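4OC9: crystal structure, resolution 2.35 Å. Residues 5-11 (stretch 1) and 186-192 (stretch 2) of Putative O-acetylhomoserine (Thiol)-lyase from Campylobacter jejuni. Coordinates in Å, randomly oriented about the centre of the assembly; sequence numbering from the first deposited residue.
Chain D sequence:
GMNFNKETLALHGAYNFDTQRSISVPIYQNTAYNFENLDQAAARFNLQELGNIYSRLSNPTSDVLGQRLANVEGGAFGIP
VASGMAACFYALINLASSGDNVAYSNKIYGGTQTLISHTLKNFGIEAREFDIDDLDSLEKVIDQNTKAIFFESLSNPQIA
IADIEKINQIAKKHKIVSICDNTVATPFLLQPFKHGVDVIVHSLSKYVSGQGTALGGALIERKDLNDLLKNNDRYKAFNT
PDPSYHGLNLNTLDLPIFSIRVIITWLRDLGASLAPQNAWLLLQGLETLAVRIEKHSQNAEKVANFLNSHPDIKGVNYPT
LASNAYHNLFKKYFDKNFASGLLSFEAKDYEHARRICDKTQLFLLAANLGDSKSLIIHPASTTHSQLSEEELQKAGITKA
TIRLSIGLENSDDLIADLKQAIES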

ATOM      1  N   ASN D   5      13.274  -5.154 -27.453  1.00 23.79           N
ATOM      2  CA  ASN D   5      13.989  -6.132 -26.630  1.00 23.72           C
ATOM      3  C   ASN D   5      13.302  -6.352 -25.280  1.00 21.89           C
ATOM      4  O   ASN D   5      12.526  -5.538 -24.806  1.00 18.78           O
ATOM      5  N   LYS D   6      13.622  -7.474 -24.664  1.00 24.65           N
ATOM      6  CA  LYS D   6      13.032  -7.848 -23.372  1.00 28.22           C
ATOM      7  C   LYS D   6      13.108  -6.768 -22.309  1.00 23.45           C
ATOM      8  O   LYS D   6      12.149  -6.567 -21.574  1.00 24.72           O
ATOM      9  N   GLU D   7      14.247  -6.119 -22.210  1.00 19.09           N
ATOM     10  CA  GLU D   7      14.410  -5.095 -21.212  1.00 20.85           C
ATOM     11  C   GLU D   7      13.368  -4.019 -21.417  1.00 15.67           C
ATOM     12  O   GLU D   7      12.822  -3.496 -20.462  1.00 12.81           O
ATOM     13  N   THR D   8      13.111  -3.707 -22.681  1.00 13.67           N
ATOM     14  CA  THR D   8      12.172  -2.670 -23.035  1.00 12.73           C
ATOM     15  C   THR D   8      10.742  -3.074 -22.749  1.00 12.31           C
ATOM     16  O   THR D   8       9.936  -2.250 -22.269  1.00 10.96           O
ATOM     17  N   LEU D   9      10.437  -4.339 -23.033  1.00 11.31           N
ATOM     18  CA  LEU D   9       9.093  -4.893 -22.800  1.00 11.37           C
ATOM     19  C   LEU D   9       8.721  -4.983 -21.315  1.00 11.19           C
ATOM     20  O   LEU D   9       7.550  -5.036 -20.973  1.00  9.25           O
ATOM     21  N   ALA D  10       9.714  -5.012 -20.438  1.00 12.49           N
ATOM     22  CA  ALA D  10       9.440  -5.063 -19.004  1.00 14.57           C
ATOM     23  C   ALA D  10       9.055  -3.668 -18.489  1.00 15.83           C
ATOM     24  O   ALA D  10       8.589  -3.521 -17.355  1.00 21.41           O
ATOM     25  N   LEU D  11       9.260  -2.661 -19.329  1.00 15.86           N
ATOM     26  CA  LEU D  11       8.996  -1.236 -19.005  1.00 15.49           C
ATOM     27  C   LEU D  11       7.857  -0.543 -19.757  1.00 15.17           C
ATOM     28  O   LEU D  11       7.286   0.440 -19.270  1.00 16.03           O
ATOM     29  N   THR D 186      14.758 -16.977 -14.493  1.00  9.91           N
ATOM     30  CA  THR D 186      14.026 -15.742 -14.830  1.00  9.77           C
ATOM     31  C   THR D 186      13.919 -15.692 -16.364  1.00 10.72           C
ATOM     32  O   THR D 186      14.689 -16.309 -17.083  1.00  8.64           O
ATOM     33  N   PRO D 187      12.950 -14.933 -16.874  1.00 13.76           N
ATOM     34  CA  PRO D 187      12.828 -14.866 -18.326  1.00 14.16           C
ATOM     35  C   PRO D 187      14.018 -14.188 -18.991  1.00 13.20           C
ATOM     36  O   PRO D 187      14.154 -14.316 -20.205  1.00 13.01           O
ATOM     37  N   PHE D 188      14.841 -13.484 -18.221  1.00 12.25           N
ATOM     38  CA  PHE D 188      15.989 -12.806 -18.799  1.00 14.20           C
ATOM     39  C   PHE D 188      17.209 -13.656 -19.008  1.00 13.52           C
ATOM     40  O   PHE D 188      18.107 -13.238 -19.726  1.00 17.04           O
ATOM     41  N   LEU D 189      17.276 -14.823 -18.400  1.00 11.89           N
ATOM     42  CA  LEU D 189      18.436 -15.683 -18.619  1.00 11.79           C
ATOM     43  C   LEU D 189      18.083 -16.899 -19.437  1.00 12.20           C
ATOM     44  O   LEU D 189      18.938 -17.501 -20.045  1.00 12.67           O
ATOM     45  N   LEU D 190      16.798 -17.234 -19.480  1.00 14.10           N
ATOM     46  CA  LEU D 190      16.331 -18.387 -20.199  1.00 15.42           C
ATOM     47  C   LEU D 190      14.883 -18.241 -20.644  1.00 16.73           C
ATOM     48  O   LEU D 190      14.025 -17.801 -19.869  1.00 17.21           O
ATOM     49  N   GLN D 191      14.595 -18.668 -21.870  1.00 17.30           N
ATOM     50  CA  GLN D 191      13.246 -18.565 -22.421  1.00 20.25           C
ATOM     51  C   GLN D 191      12.715 -19.945 -22.781  1.00 15.65           C
ATOM     52  O   GLN D 191      12.815 -20.368 -23.912  1.00 16.03           O
ATOM     53  N   PRO D 192      12.138 -20.656 -21.817  1.00 14.48           N
ATOM     54  CA  PRO D 192      11.659 -22.002 -22.129  1.00 13.94           C
ATOM     55  C   PRO D 192      10.756 -22.105 -23.348  1.00 15.16           C
ATOM     56  O   PRO D 192      10.799 -23.134 -24.049  1.00 19.61           O
TER

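A long, flexible side chain can make most of a contact through its methylene groups while its charge is satisfied elsewhere, and the meeting of residues 5-11 with residues 186-192 illustrates the principle well. The two segments lie far apart in sequence, and no hydrogen bond joins them; the 232 Å² they bury between them depends on the fit of side chains.

Asn 5 precedes the short helix of the first stretch and stays out of reach of the second. Its carbonyl nevertheless helps to start the helix, as Leu 9 N donates to Asn 5 O at 3.0 Å. Lys 6 follows, with its CA-to-CB bond directed toward the second stretch, and it carries the largest share of the first stretch's buried area. Its chi angles run m, t, t, m: the two trans torsions extend the chain across the loop, and the last one turns the amino end. Three neighbours line this path. Lys 6 CB lies 3.7 Å from Phe 188 CE1, meeting the ring obliquely; farther out, Lys 6 CD comes within 3.9 Å of Pro 187 O, and Lys 6 CE within 3.4 Å of Gln 191 NE2. None of these is a hydrogen bond; NZ also packs against the glutamine, with Lys 6 NZ 3.4 Å from Gln 191 CG, while its hydrogen bond is made elsewhere in the structure.

The opposing surface is itself braced. Gln 191, m at chi1 and p at chi2, folds back so that NE2 makes a weak hydrogen bond to Pro 187 O, at 3.4 Å, linking two of the residues that Lys 6 touches. Phe 188 starts sideways from its backbone, but its m rotamer, with chi2 of -89°, brings the end of the ring nearer the helix. Its backbone is tied in turn to a threonine hydroxyl, Phe 188 N donating to Thr 186 OG1 at 3.2 Å.

Glu 7 points sideways, and its m, p side chain comes no nearer than 4.8 Å, from Glu 7 CG to Phe 188 CE1; its backbone comes closer, with Glu 7 N 4.0 Å from Phe 188 CE1, at the ring edge. Thr 8, also m, faces away, its hydroxyl hydrogen-bonded elsewhere. Leu 9 (m, t) leaves sideways without making contact.

Ala 10 points toward the second stretch again, one helical turn beyond Lys 6, to which its backbone is linked by Ala 10 N to Lys 6 O at 3.1 Å. Its methyl completes the apolar packing: Ala 10 CB sits 4.0 Å from Phe 188 CZ, at the edge of the ring. Leu 11 (m, t) lies beyond reach.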

ATOM      1  CB  ASN D   5      15.441  -5.766 -26.364  1.00 27.02           C
ATOM      2  CG  ASN D   5      16.294  -5.730 -27.628  1.00 33.85           C
ATOM      3  OD1 ASN D   5      16.032  -5.036 -28.661  1.00 36.30           O
ATOM      4  ND2 ASN D   5      17.394  -6.443 -27.522  1.00 37.12           N
ATOM      5  CB  LYS D   6      13.677  -9.133 -22.811  1.00 34.96           C
ATOM      6  CG  LYS D   6      13.357 -10.400 -23.578  1.00 43.89           C
ATOM      7  CD  LYS D   6      14.096 -11.612 -23.025  1.00 47.55           C
ATOM      8  CE  LYS D   6      13.766 -12.864 -23.825  1.00 53.71           C
ATOM      9  NZ  LYS D   6      12.341 -13.279 -23.908  1.00 60.89           N
ATOM     10  CB  GLU D   7      15.790  -4.399 -21.266  1.00 24.60           C
ATOM     11  CG  GLU D   7      17.058  -5.236 -21.115  1.00 29.58           C
ATOM     12  CD  GLU D   7      17.477  -6.028 -22.358  1.00 33.38           C
ATOM     13  OE1 GLU D   7      18.621  -6.532 -22.328  1.00 37.55           O
ATOM     14  OE2 GLU D   7      16.719  -6.123 -23.356  1.00 34.73           O
ATOM     15  CB  THR D   8      12.339  -2.251 -24.504  1.00 12.42           C
ATOM     16  OG1 THR D   8      13.678  -1.786 -24.746  1.00 11.08           O
ATOM     17  CG2 THR D   8      11.349  -1.137 -24.858  1.00 12.67           C
ATOM     18  CB  LEU D   9       8.958  -6.267 -23.418  1.00 10.74           C
ATOM     19  CG  LEU D   9       9.118  -6.359 -24.928  1.00 10.80           C
ATOM     20  CD1 LEU D   9       9.167  -7.822 -25.389  1.00  9.93           C
ATOM     21  CD2 LEU D   9       7.996  -5.602 -25.597  1.00 10.65           C
ATOM     22  CB  ALA D  10      10.655  -5.554 -18.241  1.00 14.49           C
ATOM     23  CB  LEU D  11      10.295  -0.479 -19.297  1.00 14.50           C
ATOM     24  CG  LEU D  11      11.463  -0.772 -18.356  1.00 15.12           C
ATOM     25  CD1 LEU D  11      12.796  -0.407 -18.920  1.00 14.51           C
ATOM     26  CD2 LEU D  11      11.223  -0.058 -17.026  1.00 17.02           C
ATOM     27  CB  THR D 186      14.672 -14.408 -14.388  1.00  9.23           C
ATOM     28  OG1 THR D 186      15.753 -14.065 -15.262  1.00  9.59           O
ATOM     29  CG2 THR D 186      15.106 -14.458 -12.958  1.00  9.22           C
ATOM     30  CB  PRO D 187      11.584 -13.996 -18.537  1.00 14.57           C
ATOM     31  CG  PRO D 187      10.833 -14.058 -17.247  1.00 14.54           C
ATOM     32  CD  PRO D 187      11.898 -14.151 -16.198  1.00 14.23           C
ATOM     33  CB  PHE D 188      16.350 -11.542 -18.020  1.00 15.84           C
ATOM     34  CG  PHE D 188      15.291 -10.507 -18.085  1.00 16.24           C
ATOM     35  CD1 PHE D 188      15.294  -9.587 -19.097  1.00 16.91           C
ATOM     36  CD2 PHE D 188      14.270 -10.485 -17.139  1.00 18.56           C
ATOM     37  CE1 PHE D 188      14.297  -8.646 -19.171  1.00 19.11           C
ATOM     38  CE2 PHE D 188      13.275  -9.541 -17.195  1.00 18.86           C
ATOM     39  CZ  PHE D 188      13.293  -8.614 -18.217  1.00 18.86           C
ATOM     40  CB  LEU D 189      19.040 -16.113 -17.287  1.00 11.46           C
ATOM     41  CG  LEU D 189      19.443 -14.913 -16.395  1.00 11.31           C
ATOM     42  CD1 LEU D 189      20.095 -15.407 -15.113  1.00 11.29           C
ATOM     43  CD2 LEU D 189      20.397 -13.986 -17.136  1.00 11.11           C
ATOM     44  CB  LEU D 190      16.473 -19.613 -19.295  1.00 17.21           C
ATOM     45  CG  LEU D 190      16.050 -20.941 -19.899  1.00 17.95           C
ATOM     46  CD1 LEU D 190      16.895 -21.236 -21.123  1.00 22.00           C
ATOM     47  CD2 LEU D 190      16.252 -22.035 -18.894  1.00 20.54           C
ATOM     48  CB  GLN D 191      13.260 -17.699 -23.676  1.00 26.24           C
ATOM     49  CG  GLN D 191      13.888 -16.314 -23.554  1.00 34.20           C
ATOM     50  CD  GLN D 191      15.439 -16.291 -23.538  1.00 44.89           C
ATOM     51  OE1 GLN D 191      16.124 -17.144 -24.137  1.00 42.91           O
ATOM     52  NE2 GLN D 191      15.989 -15.271 -22.874  1.00 44.27           N
ATOM     53  CB  PRO D 192      10.923 -22.416 -20.867  1.00 13.61           C
ATOM     54  CG  PRO D 192      11.595 -21.640 -19.785  1.00 13.77           C
ATOM     55  CD  PRO D 192      11.932 -20.313 -20.401  1.00 13.33           C
TER